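Local coordinates for protein xylulose kinase (Escherichia coli, PDB 2NLX) that phosphorylates D-xylulose with ATP to give D-xylulose 5-phosphate, and also phosphorylates 1-deoxy-D-xylulose less efficiently, at residues T106-R111 and T128-L133; S166-A171 and P200-G205; V241-A246 and V258-S263; S296-A301 and R363-G368; F329-S334 and E470-L475. All coordinates share one frame; numbering follows the deposited sequence.

Contact 1: T106-R111 and T128-L133; sequences TLLEAR and TAPKLL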
# COMPACT_ATOMS: atom_id res chain seq x y z
N THR A 106 31.83 9.59 12.77
CA THR A 106 31.79 9.48 14.18
C THR A 106 33.11 9.66 14.80
O THR A 106 33.22 10.18 15.87
CB THR A 106 31.32 8.16 14.44
OG1 THR A 106 30.02 8.08 13.90
CG2 THR A 106 31.07 7.98 15.84
N LEU A 107 34.13 9.22 14.12
CA LEU A 107 35.45 9.32 14.62
C LEU A 107 35.95 10.73 14.67
O LEU A 107 36.75 11.08 15.49
CB LEU A 107 36.34 8.50 13.73
CG LEU A 107 37.40 7.53 14.20
CD1 LEU A 107 37.30 7.10 15.61
CD2 LEU A 107 37.43 6.41 13.29
N LEU A 108 35.46 11.54 13.77
CA LEU A 108 35.85 12.91 13.65
C LEU A 108 35.21 13.72 14.72
O LEU A 108 35.80 14.61 15.27
CB LEU A 108 35.32 13.43 12.33
CG LEU A 108 36.23 14.20 11.41
CD1 LEU A 108 35.49 14.68 10.28
CD2 LEU A 108 36.75 15.30 12.14
N GLU A 109 33.96 13.39 14.99
CA GLU A 109 33.19 14.09 15.95
C GLU A 109 33.61 13.70 17.30
O GLU A 109 33.24 14.31 18.27
CB GLU A 109 31.74 13.74 15.76
CG GLU A 109 31.09 14.50 14.65
CD GLU A 109 29.65 14.28 14.62
OE1 GLU A 109 28.95 15.07 14.04
OE2 GLU A 109 29.23 13.32 15.17
N ALA A 110 34.41 12.66 17.37
CA ALA A 110 34.87 12.17 18.63
C ALA A 110 36.20 12.75 18.90
O ALA A 110 36.59 12.86 20.04
CB ALA A 110 34.96 10.72 18.58
N ARG A 111 36.87 13.13 17.84
CA ARG A 111 38.17 13.71 17.90
C ARG A 111 38.02 15.18 18.01
O ARG A 111 38.88 15.85 18.48
CB ARG A 111 38.90 13.37 16.63
CG ARG A 111 40.26 12.85 16.81
CD ARG A 111 40.90 12.65 15.52
NE ARG A 111 40.47 11.43 14.90
CZ ARG A 111 41.09 10.88 13.90
NH1 ARG A 111 42.15 11.46 13.40
NH2 ARG A 111 40.66 9.76 13.39
N THR A 128 32.84 16.60 2.88
CA THR A 128 34.22 16.39 2.45
C THR A 128 35.22 15.83 3.46
O THR A 128 35.93 14.87 3.16
CB THR A 128 34.80 17.70 1.89
OG1 THR A 128 33.84 18.31 1.02
CG2 THR A 128 36.06 17.41 1.10
N ALA A 129 35.27 16.43 4.64
CA ALA A 129 36.21 16.02 5.69
C ALA A 129 36.25 14.52 6.01
O ALA A 129 37.32 13.93 6.12
CB ALA A 129 35.95 16.81 6.95
N PRO A 130 35.07 13.89 6.20
CA PRO A 130 35.11 12.46 6.52
C PRO A 130 35.64 11.58 5.38
O PRO A 130 36.20 10.51 5.63
CB PRO A 130 33.66 12.16 6.91
CG PRO A 130 32.88 13.17 6.13
CD PRO A 130 33.70 14.42 6.28
N LYS A 131 35.47 12.02 4.14
CA LYS A 131 35.95 11.26 2.99
C LYS A 131 37.46 11.20 2.99
O LYS A 131 38.06 10.16 2.71
CB LYS A 131 35.46 11.90 1.69
CG LYS A 131 33.98 11.82 1.54
CD LYS A 131 33.49 12.69 0.42
CE LYS A 131 31.98 12.65 0.41
NZ LYS A 131 31.39 13.49 -0.65
N LEU A 132 38.10 12.31 3.29
CA LEU A 132 39.55 12.32 3.31
C LEU A 132 40.07 11.46 4.46
O LEU A 132 41.08 10.77 4.31
CB LEU A 132 40.08 13.75 3.38
CG LEU A 132 40.19 14.34 1.97
CD1 LEU A 132 38.83 14.35 1.27
CD2 LEU A 132 40.73 15.73 2.06
N LEU A 133 39.38 11.51 5.59
CA LEU A 133 39.78 10.70 6.73
C LEU A 133 39.64 9.23 6.28
O LEU A 133 40.33 8.35 6.77
CB LEU A 133 38.87 11.00 7.92
CG LEU A 133 39.25 10.46 9.30
CD1 LEU A 133 40.74 10.65 9.58
CD2 LEU A 133 38.41 11.20 10.35

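Contact 2: S166-A171 and P200-G205; sequences SDMSDA and PALYEG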
# COMPACT_ATOMS: atom_id res chain seq x y z
N SER A 166 38.11 28.78 -3.90
CA SER A 166 36.76 28.35 -3.58
C SER A 166 36.00 29.52 -2.95
O SER A 166 36.60 30.56 -2.67
CB SER A 166 36.79 27.18 -2.60
OG SER A 166 35.52 26.57 -2.55
N ASP A 167 34.70 29.35 -2.74
CA ASP A 167 33.89 30.40 -2.11
C ASP A 167 33.47 29.88 -0.73
O ASP A 167 33.50 28.68 -0.48
CB ASP A 167 32.67 30.71 -2.98
CG ASP A 167 31.54 29.72 -2.77
OD1 ASP A 167 30.67 30.00 -1.91
OD2 ASP A 167 31.51 28.67 -3.44
N MET A 168 33.08 30.79 0.16
CA MET A 168 32.69 30.42 1.52
C MET A 168 31.48 29.48 1.63
O MET A 168 31.44 28.61 2.50
CB MET A 168 32.41 31.67 2.36
CG MET A 168 33.57 32.66 2.45
SD MET A 168 35.07 32.00 3.19
CE MET A 168 36.06 33.46 3.23
N SER A 169 30.49 29.64 0.75
CA SER A 169 29.31 28.80 0.82
C SER A 169 29.63 27.35 0.44
O SER A 169 29.02 26.42 0.97
CB SER A 169 28.17 29.36 -0.05
OG SER A 169 28.28 28.99 -1.42
N ASP A 170 30.59 27.15 -0.45
CA ASP A 170 30.97 25.80 -0.86
C ASP A 170 31.99 25.21 0.10
O ASP A 170 31.98 24.01 0.38
CB ASP A 170 31.55 25.85 -2.27
CG ASP A 170 31.19 24.63 -3.08
OD1 ASP A 170 31.56 24.60 -4.27
OD2 ASP A 170 30.53 23.72 -2.54
N ALA A 171 32.89 26.06 0.59
CA ALA A 171 33.92 25.62 1.51
C ALA A 171 33.30 25.25 2.84
O ALA A 171 33.85 24.44 3.60
CB ALA A 171 34.93 26.73 1.72
N PRO A 200 42.32 25.18 -0.85
CA PRO A 200 42.38 26.30 -1.79
C PRO A 200 42.27 27.62 -1.04
O PRO A 200 42.20 27.63 0.19
CB PRO A 200 41.19 26.04 -2.70
CG PRO A 200 40.21 25.37 -1.79
CD PRO A 200 41.10 24.38 -1.08
N ALA A 201 42.26 28.73 -1.76
CA ALA A 201 42.14 30.05 -1.13
C ALA A 201 40.66 30.41 -1.06
O ALA A 201 39.92 30.18 -2.02
CB ALA A 201 42.91 31.08 -1.92
N LEU A 202 40.24 31.00 0.05
CA LEU A 202 38.84 31.37 0.26
C LEU A 202 38.46 32.78 -0.18
O LEU A 202 39.18 33.74 0.09
CB LEU A 202 38.47 31.20 1.73
CG LEU A 202 38.65 29.76 2.24
CD1 LEU A 202 38.62 29.72 3.75
CD2 LEU A 202 37.57 28.89 1.63
N TYR A 203 37.31 32.87 -0.85
CA TYR A 203 36.77 34.15 -1.32
C TYR A 203 35.25 34.21 -1.09
O TYR A 203 34.60 33.18 -0.88
CB TYR A 203 37.02 34.31 -2.83
CG TYR A 203 38.46 34.48 -3.25
CD1 TYR A 203 39.34 33.39 -3.31
CD2 TYR A 203 38.96 35.74 -3.60
CE1 TYR A 203 40.66 33.55 -3.73
CE2 TYR A 203 40.27 35.91 -4.00
CZ TYR A 203 41.12 34.82 -4.07
OH TYR A 203 42.42 35.01 -4.49
N GLU A 204 34.68 35.42 -1.09
CA GLU A 204 33.24 35.57 -0.98
C GLU A 204 32.86 35.25 -2.41
O GLU A 204 33.61 35.57 -3.32
CB GLU A 204 32.85 36.99 -0.63
CG GLU A 204 33.17 37.42 0.80
CD GLU A 204 32.53 36.53 1.88
OE1 GLU A 204 31.40 36.04 1.67
OE2 GLU A 204 33.18 36.33 2.94
N GLY A 205 31.72 34.60 -2.62
CA GLY A 205 31.32 34.20 -3.95
C GLY A 205 31.30 35.26 -5.03
O GLY A 205 31.42 34.93 -6.21

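Contact 3: V241-A246 and V258-S263; sequences VGMVDA and VYFAVS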
# COMPACT_ATOMS: atom_id res chain seq x y z
N VAL A 241 17.70 33.83 -7.57
CA VAL A 241 16.32 34.14 -7.23
C VAL A 241 16.22 35.43 -6.43
O VAL A 241 15.15 36.01 -6.32
CB VAL A 241 15.68 32.96 -6.44
CG1 VAL A 241 14.31 33.34 -5.88
CG2 VAL A 241 15.53 31.76 -7.38
N GLY A 242 17.35 35.88 -5.90
CA GLY A 242 17.37 37.12 -5.14
C GLY A 242 17.39 36.94 -3.64
O GLY A 242 17.18 37.90 -2.90
N MET A 243 17.65 35.73 -3.17
CA MET A 243 17.69 35.52 -1.73
C MET A 243 18.99 36.08 -1.19
O MET A 243 20.01 35.39 -1.20
CB MET A 243 17.58 34.03 -1.38
CG MET A 243 16.41 33.71 -0.43
SD MET A 243 14.79 33.52 -1.23
CE MET A 243 14.31 35.25 -1.60
N VAL A 244 18.96 37.32 -0.73
CA VAL A 244 20.18 37.93 -0.23
C VAL A 244 20.20 38.46 1.20
O VAL A 244 21.25 38.46 1.83
CB VAL A 244 20.66 39.06 -1.19
CG1 VAL A 244 19.52 40.00 -1.54
CG2 VAL A 244 21.82 39.83 -0.54
N ASP A 245 19.08 38.89 1.76
CA ASP A 245 19.15 39.38 3.14
C ASP A 245 18.46 38.54 4.20
O ASP A 245 17.65 37.66 3.90
CB ASP A 245 18.63 40.82 3.25
CG ASP A 245 19.69 41.85 2.87
OD1 ASP A 245 19.66 42.96 3.43
OD2 ASP A 245 20.54 41.55 2.00
N ALA A 246 18.81 38.80 5.45
CA ALA A 246 18.25 38.06 6.57
C ALA A 246 16.75 37.91 6.43
O ALA A 246 16.07 38.84 6.01
CB ALA A 246 18.59 38.77 7.88
N VAL A 258 14.19 21.93 -1.88
CA VAL A 258 15.04 22.60 -0.94
C VAL A 258 14.31 23.79 -0.33
O VAL A 258 13.54 24.47 -1.00
CB VAL A 258 16.32 23.13 -1.66
CG1 VAL A 258 17.01 24.21 -0.83
CG2 VAL A 258 17.29 21.99 -1.90
N TYR A 259 14.53 24.01 0.95
CA TYR A 259 13.96 25.18 1.59
C TYR A 259 15.23 25.92 1.99
O TYR A 259 16.06 25.39 2.73
CB TYR A 259 13.12 24.81 2.82
CG TYR A 259 12.44 26.01 3.45
CD1 TYR A 259 11.80 26.97 2.66
CD2 TYR A 259 12.46 26.20 4.83
CE1 TYR A 259 11.21 28.08 3.22
CE2 TYR A 259 11.86 27.32 5.40
CZ TYR A 259 11.24 28.26 4.59
OH TYR A 259 10.66 29.37 5.16
N PHE A 260 15.39 27.13 1.46
CA PHE A 260 16.59 27.92 1.71
C PHE A 260 16.19 29.23 2.38
O PHE A 260 15.26 29.91 1.94
CB PHE A 260 17.28 28.19 0.37
CG PHE A 260 18.63 28.82 0.48
CD1 PHE A 260 19.78 28.04 0.39
CD2 PHE A 260 18.77 30.20 0.61
CE1 PHE A 260 21.05 28.62 0.42
CE2 PHE A 260 20.03 30.79 0.64
CZ PHE A 260 21.17 30.01 0.54
N ALA A 261 16.91 29.59 3.43
CA ALA A 261 16.61 30.84 4.12
C ALA A 261 17.87 31.57 4.60
O ALA A 261 18.73 31.01 5.30
CB ALA A 261 15.69 30.57 5.31
N VAL A 262 17.96 32.84 4.21
CA VAL A 262 19.08 33.68 4.62
C VAL A 262 18.86 34.05 6.07
O VAL A 262 17.93 34.76 6.39
CB VAL A 262 19.16 34.98 3.77
CG1 VAL A 262 20.39 35.78 4.15
CG2 VAL A 262 19.20 34.64 2.29
N SER A 263 19.72 33.56 6.95
CA SER A 263 19.61 33.83 8.37
C SER A 263 20.16 35.19 8.80
O SER A 263 20.78 35.90 8.02
CB SER A 263 20.36 32.75 9.15
OG SER A 263 21.68 32.60 8.65

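Contact 4: S296-A301 and R363-G368; sequences SCLDWA and RAVLEG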
# COMPACT_ATOMS: atom_id res chain seq x y z
N SER A 296 7.73 15.51 -8.44
CA SER A 296 8.11 14.14 -8.64
C SER A 296 7.11 13.22 -7.99
O SER A 296 6.74 12.20 -8.56
CB SER A 296 9.50 13.88 -8.09
OG SER A 296 10.48 14.24 -9.05
N CYS A 297 6.65 13.59 -6.81
CA CYS A 297 5.49 12.96 -6.22
C CYS A 297 4.20 13.23 -6.99
O CYS A 297 3.35 12.38 -7.06
CB CYS A 297 5.34 13.34 -4.74
SG CYS A 297 6.82 13.15 -3.75
N LEU A 298 4.06 14.41 -7.55
CA LEU A 298 2.84 14.72 -8.26
C LEU A 298 2.75 14.01 -9.59
O LEU A 298 1.68 13.67 -10.04
CB LEU A 298 2.65 16.22 -8.41
CG LEU A 298 2.52 16.97 -7.09
CD1 LEU A 298 2.12 18.41 -7.26
CD2 LEU A 298 1.56 16.29 -6.20
N ASP A 299 3.90 13.76 -10.19
CA ASP A 299 3.96 12.97 -11.40
C ASP A 299 3.69 11.51 -11.13
O ASP A 299 2.97 10.86 -11.86
CB ASP A 299 5.33 13.12 -12.05
CG ASP A 299 5.39 14.28 -12.97
OD1 ASP A 299 6.50 14.69 -13.33
OD2 ASP A 299 4.38 14.87 -13.38
N TRP A 300 4.31 11.00 -10.08
CA TRP A 300 4.26 9.59 -9.80
C TRP A 300 2.83 9.20 -9.50
O TRP A 300 2.36 8.16 -9.91
CB TRP A 300 5.18 9.27 -8.62
CG TRP A 300 4.80 8.04 -7.89
CD1 TRP A 300 5.14 6.78 -8.20
CD2 TRP A 300 4.01 7.97 -6.71
NE1 TRP A 300 4.60 5.91 -7.30
CE2 TRP A 300 3.90 6.62 -6.37
CE3 TRP A 300 3.37 8.91 -5.90
CZ2 TRP A 300 3.18 6.19 -5.27
CZ3 TRP A 300 2.66 8.49 -4.82
CH2 TRP A 300 2.58 7.14 -4.51
N ALA A 301 2.14 10.09 -8.80
CA ALA A 301 0.78 9.86 -8.33
C ALA A 301 -0.21 10.03 -9.44
O ALA A 301 -1.25 9.41 -9.46
CB ALA A 301 0.47 10.80 -7.24
N ARG A 363 -6.08 13.15 -3.45
CA ARG A 363 -6.17 14.21 -2.47
C ARG A 363 -5.34 13.89 -1.26
O ARG A 363 -4.86 14.77 -0.57
CB ARG A 363 -7.61 14.40 -2.04
CG ARG A 363 -7.77 15.52 -1.07
CD ARG A 363 -8.99 15.43 -0.25
NE ARG A 363 -10.12 16.03 -0.95
CZ ARG A 363 -10.27 17.33 -1.14
NH1 ARG A 363 -9.37 18.17 -0.68
NH2 ARG A 363 -11.32 17.78 -1.79
N ALA A 364 -5.20 12.61 -1.00
CA ALA A 364 -4.34 12.12 0.04
C ALA A 364 -2.89 12.43 -0.24
O ALA A 364 -2.12 12.68 0.67
CB ALA A 364 -4.54 10.63 0.22
N VAL A 365 -2.51 12.41 -1.51
CA VAL A 365 -1.14 12.69 -1.87
C VAL A 365 -0.81 14.16 -1.69
O VAL A 365 0.14 14.50 -1.02
CB VAL A 365 -0.79 12.23 -3.30
CG1 VAL A 365 0.52 12.82 -3.74
CG2 VAL A 365 -0.72 10.73 -3.38
N LEU A 366 -1.62 15.03 -2.26
CA LEU A 366 -1.39 16.45 -2.16
C LEU A 366 -1.27 16.86 -0.71
O LEU A 366 -0.42 17.66 -0.36
CB LEU A 366 -2.51 17.24 -2.82
CG LEU A 366 -2.87 16.99 -4.27
CD1 LEU A 366 -3.74 18.08 -4.77
CD2 LEU A 366 -1.66 16.86 -5.12
N GLU A 367 -2.12 16.30 0.12
CA GLU A 367 -2.10 16.64 1.54
C GLU A 367 -0.89 16.10 2.24
O GLU A 367 -0.26 16.80 3.03
CB GLU A 367 -3.37 16.13 2.24
CG GLU A 367 -4.67 16.64 1.60
CD GLU A 367 -5.91 16.20 2.36
OE1 GLU A 367 -5.90 15.07 2.91
OE2 GLU A 367 -6.88 17.00 2.40
N GLY A 368 -0.56 14.84 1.94
CA GLY A 368 0.59 14.22 2.56
C GLY A 368 1.86 14.99 2.23
O GLY A 368 2.63 15.32 3.14

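Contact 5: F329-S334 and E470-L475; sequences FLPYLS and ETFRRL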
# COMPACT_ATOMS: atom_id res chain seq x y z
N PHE A 329 -1.44 9.56 3.23
CA PHE A 329 -0.29 9.24 2.41
C PHE A 329 0.96 9.76 3.13
O PHE A 329 1.20 10.97 3.19
CB PHE A 329 -0.41 9.91 1.04
CG PHE A 329 0.83 9.81 0.21
CD1 PHE A 329 1.35 8.57 -0.14
CD2 PHE A 329 1.50 10.95 -0.21
CE1 PHE A 329 2.52 8.47 -0.90
CE2 PHE A 329 2.67 10.86 -0.96
CZ PHE A 329 3.18 9.62 -1.30
N LEU A 330 1.73 8.85 3.70
CA LEU A 330 2.93 9.26 4.41
C LEU A 330 4.16 9.20 3.49
O LEU A 330 4.60 8.12 3.11
CB LEU A 330 3.13 8.35 5.63
CG LEU A 330 1.92 8.12 6.55
CD1 LEU A 330 2.32 7.25 7.72
CD2 LEU A 330 1.40 9.45 7.06
N PRO A 331 4.70 10.39 3.10
CA PRO A 331 5.88 10.48 2.23
C PRO A 331 7.19 10.51 3.03
O PRO A 331 7.48 11.47 3.75
CB PRO A 331 5.64 11.77 1.47
CG PRO A 331 5.02 12.63 2.51
CD PRO A 331 4.05 11.70 3.23
N TYR A 332 7.96 9.44 2.91
CA TYR A 332 9.22 9.36 3.63
C TYR A 332 10.41 9.73 2.75
O TYR A 332 10.68 9.08 1.73
CB TYR A 332 9.40 7.96 4.21
CG TYR A 332 8.52 7.69 5.42
CD1 TYR A 332 7.28 7.06 5.29
CD2 TYR A 332 8.93 8.10 6.68
CE1 TYR A 332 6.46 6.84 6.40
CE2 TYR A 332 8.13 7.89 7.80
CZ TYR A 332 6.90 7.26 7.66
OH TYR A 332 6.13 7.10 8.77
N LEU A 333 11.10 10.79 3.14
CA LEU A 333 12.26 11.26 2.40
C LEU A 333 13.56 10.55 2.80
O LEU A 333 13.90 10.45 3.99
CB LEU A 333 12.43 12.77 2.59
CG LEU A 333 13.61 13.38 1.83
CD1 LEU A 333 13.43 13.15 0.33
CD2 LEU A 333 13.71 14.86 2.16
N SER A 334 14.28 10.05 1.80
CA SER A 334 15.55 9.37 2.01
C SER A 334 16.71 10.37 1.93
O SER A 334 16.70 11.28 1.10
CB SER A 334 15.74 8.28 0.96
OG SER A 334 17.01 7.67 1.11
N GLU A 470 -1.21 17.19 12.80
CA GLU A 470 -0.85 16.53 14.03
C GLU A 470 -1.00 15.03 13.91
O GLU A 470 -0.19 14.28 14.42
CB GLU A 470 -1.73 17.03 15.15
CG GLU A 470 -1.09 16.94 16.52
CD GLU A 470 -2.04 17.36 17.61
OE1 GLU A 470 -3.19 17.69 17.29
OE2 GLU A 470 -1.63 17.36 18.78
N THR A 471 -2.04 14.58 13.24
CA THR A 471 -2.25 13.16 13.03
C THR A 471 -1.30 12.57 12.01
O THR A 471 -0.96 11.41 12.08
CB THR A 471 -3.71 12.90 12.61
OG1 THR A 471 -4.58 13.18 13.70
CG2 THR A 471 -3.96 11.46 12.36
N PHE A 472 -0.87 13.38 11.06
CA PHE A 472 0.12 12.98 10.08
C PHE A 472 1.46 12.75 10.72
O PHE A 472 2.20 11.87 10.33
CB PHE A 472 0.23 14.06 9.00
CG PHE A 472 1.40 13.89 8.08
CD1 PHE A 472 1.33 13.03 7.02
CD2 PHE A 472 2.55 14.61 8.28
CE1 PHE A 472 2.41 12.89 6.19
CE2 PHE A 472 3.61 14.45 7.45
CZ PHE A 472 3.54 13.59 6.41
N ARG A 473 1.77 13.55 11.73
CA ARG A 473 3.04 13.45 12.42
C ARG A 473 3.12 12.22 13.28
O ARG A 473 4.09 11.49 13.23
CB ARG A 473 3.29 14.70 13.26
CG ARG A 473 3.64 15.91 12.47
CD ARG A 473 4.06 17.08 13.30
NE ARG A 473 3.00 17.60 14.13
CZ ARG A 473 2.29 18.67 13.86
NH1 ARG A 473 2.51 19.36 12.77
NH2 ARG A 473 1.34 19.06 14.69
N ARG A 474 2.09 11.98 14.07
CA ARG A 474 1.98 10.75 14.82
C ARG A 474 2.06 9.50 13.97
O ARG A 474 2.82 8.59 14.26
CB ARG A 474 0.72 10.73 15.68
CG ARG A 474 0.92 10.01 16.98
CD ARG A 474 -0.29 9.99 17.88
NE ARG A 474 -0.15 10.93 18.99
CZ ARG A 474 -0.94 11.97 19.18
NH1 ARG A 474 -1.92 12.22 18.33
NH2 ARG A 474 -0.73 12.77 20.21
N LEU A 475 1.29 9.46 12.92
CA LEU A 475 1.31 8.35 12.05
C LEU A 475 2.63 8.20 11.38
O LEU A 475 3.08 7.14 11.16
CB LEU A 475 0.27 8.55 11.00
CG LEU A 475 -1.14 8.15 11.25
CD1 LEU A 475 -1.75 8.15 9.97
CD2 LEU A 475 -1.21 6.83 11.81

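Contact 1: T106-R111 and T128-L133
Leu133 and Leu108 carry this contact, with Arg111 closing it on the solvent side. Leu133 sends its side chain out from helix 128-138 with CG anti to the backbone N (chi1 -169°); CD1 faces Arg111, while CD2 is shared between Leu108 and the guanidinium. CD2 lies 3.9 Å from CG of Leu108, the two leucines crossing obliquely. CD1 is the methyl that comes nearest Arg111, 3.9 Å from its NH2. The arginine reaches in from the opposite direction, bent at chi3, and lays one face of its guanidinium over Leu133 CD2. This is apolar cover by a flat charged group, not a polar bond.

Leu108 goes deeper. Its CD1 sits 4.0 Å from CB of Ala129 and 4.4 Å from CD of Pro130, so one methyl rests against the first turn of the partner helix while CG leans on Leu133 a turn further along. Met188 and Ala191 of helix 186-191 also touch Leu108, which makes it a shared residue among three helices.

The two segment axes run 103° to each other and approach to 10.2 Å. A contact this steep is confined to a small patch, and four of its five touching residues are buried. The backbone hydrogen bonds of 106-111 are weak, whereas Leu133 N bonds soundly to Ala129 O.

On helix 128-138, Thr128 OG1 and Lys131 NZ both bond to the backbone O of His78, a substrate-binding residue. The arrangement is thus a near-perpendicular helix-helix packing in the N-terminal FGGY region, probably backing the substrate-binding site through His78.

Contact 2: S166-A171 and P200-G205
Met168 reaches Leu202 through its first two torsions: chi1 -57° puts CG beside the backbone N, opposite the carbonyl carbon, and a bend at chi2 (-60°) then carries CE to 3.6 Å from Leu202 CB, the two side chains crossing at about a right angle. Leu202 CD2 meets Ala171 CB, while CG of Met168 lies 3.7 Å from Glu204 OE2, an oxygen whose salt bridge goes to Arg182.

Underneath is a short parallel pairing, Ser166 with Leu202 and Asp167 with Tyr203. Ser166 N donates to Ala201 O at 3.0 Å, and Tyr203 N returns a bond to Ser166 O, also 3.0 Å. Met168 N to Tyr203 O is weak, just where the strand turns into helix 168-172.

Asp167 is the N-cap of that helix. Its OD1 takes Ser169 OG at 2.6 Å on the syn lone pair and Asp170 N at 3.2 Å from above the carboxylate plane; OD2 forms a salt bridge with Lys153. With alanine in place of Asp167, the first turn is likely to lose its cap, and Lys153 and the Ser169 hydroxyl would each be one partner short, though Asp170 and Gly232 N would remain to them.

Ser169 OG also bonds to Gly232 N, beside Asp233, the inferred proton acceptor. The chemistry is therefore consistent with a second shell, in which a capped helix start helps hold the backbone next to the catalytic base.

Contact 3: V241-A246 and V258-S263
Val244 and Asp245, whose carbonyl oxygens both lie against the side chain of Val262, turn their amide nitrogens to a single acceptor: OE1 of Gln248 receives a hydrogen bond from each. This double grip fixes the bend of the loop as it approaches strand 248-253. The Asp245 carboxylate forms a salt bridge with Arg284.

Val262 fills the concave side of the loop. With CG1 anti to the backbone N (chi1 -176°), that methyl lies by the carbonyls of Val244, at 3.6 Å from its O, and of Asp245, while CG2 is 3.7 Å from Met243 O and 4.0 Å from Met243 CG. The Met243 chain bends at chi2 and chi3, and its CG comes obliquely to the Phe260 ring, 4.4 Å from CD2. Further along, the Ala246 CA-H points at Val262 O, 3.3 Å away. Cutting Val262 back to alanine is likely to open a gap inside the bend and leave Met243 with less support.

Gly242, at positive phi, ends helix 233-241 in a Schellman motif. The whole is a helix-to-strand connection that packs against the end of strand 257-262 before entering its hairpin partner, 248-253, in the middle of the second large sheet of this actin-like kinase fold.

Contact 4: S296-A301 and R363-G368
Val365 is the bump, and the hollow that receives it is made by Cys297, Leu298, Trp300 and Ala301: a knob-into-hole fit of helix 358-381 against helix 297-304. The floor is Ala301, whose CB lies 4.0 Å from CG2 of Val365 and equally close to CG1, so the valine straddles it with both branches. One wall is the Trp300 indole, approached obliquely, with CZ3 4.3 Å from CG2. Leu298 CD2 and the Cys297 carbonyl oxygen complete the rim, each 4.4 Å from CG1 of Val365.

A second, smaller meeting lies beside the knob. Leu298 and Leu366 both hold CG beside the backbone N (chi1 -62° and -56°), and the side chains cross at about a right angle, methyl on methyl: CD2 meets CD2 at 3.4 Å.

The segments run nearly antiparallel, 167° between directions, with axes 10.4 Å apart, and just 175 Å² is buried.

Around this pair, Ile314 and Ala317 of helix 310-317 and Met405 of helix 400-410 cover Leu366, Phe349 of strand 345-350 touches both Trp300 and Val365, and His354 of the second subunit meets the Trp300 ring edge-to-face.

Contact 5: F329-S334 and E470-L475
Leu330 forks over the helix because its CG stands beside the backbone N, opposite the carbonyl carbon (chi1 -49°), with the chain extended beyond. One methyl, CD2, lies 3.6 Å from CD1 of Phe472, approaching the ring obliquely. The other, CD1, goes to Leu475, 4.1 Å from its CB and 3.5 Å from its backbone O.

Phe472 comes the other way, the two side chains sliding past each other. With CG anti to the backbone N (chi1 169°), the ring extends toward the strand and offers its rim: CD of Pro331 lies in the ring plane, 3.6 Å from CE1, and the Phe329 carbonyl oxygen is at the edge too, 3.8 Å from CE1. The Tyr371 ring, on helix 358-381, meets Phe472 as well.

Here the long C-terminal helix 459-479 packs on strand 328-333, which pairs antiparallel with 345-350, the segment axes crossing at -58° and 9.4 Å apart. Leu479, a turn beyond Leu475, continues the apolar row onto Leu330 and Tyr332.

Tyr332 reaches toward the helix, its OH 3.9 Å from Leu475 O without bonding to it; the hydroxyl's hydrogen bond is with Tyr476 O, and its ring stacks on that of Tyr476.

Contacts 1, 2 and 3 follow one another along the chain, while the segments of contacts 4 and 5 alternate. Contacts 1 and 2 share the N-terminal FGGY range, their centres about 21 Å apart. Contact 3, about 18 Å from the centre of contact 2, belongs to the stretch leading from helix 233-241 into the second large sheet. Contacts 4 and 5 lie on the other side of the chain's centre from contact 2, about 13 Å apart between centres. These touch: Phe329 packs on Trp300 and Val365, and Pro331 on Gly368, making helix 358-381 common ground. Contacts 1, 2 and 3 lie near substrate-binding residues, 2 and 3 also near the inferred catalytic Asp233, while contact 4 reaches the dimer partner.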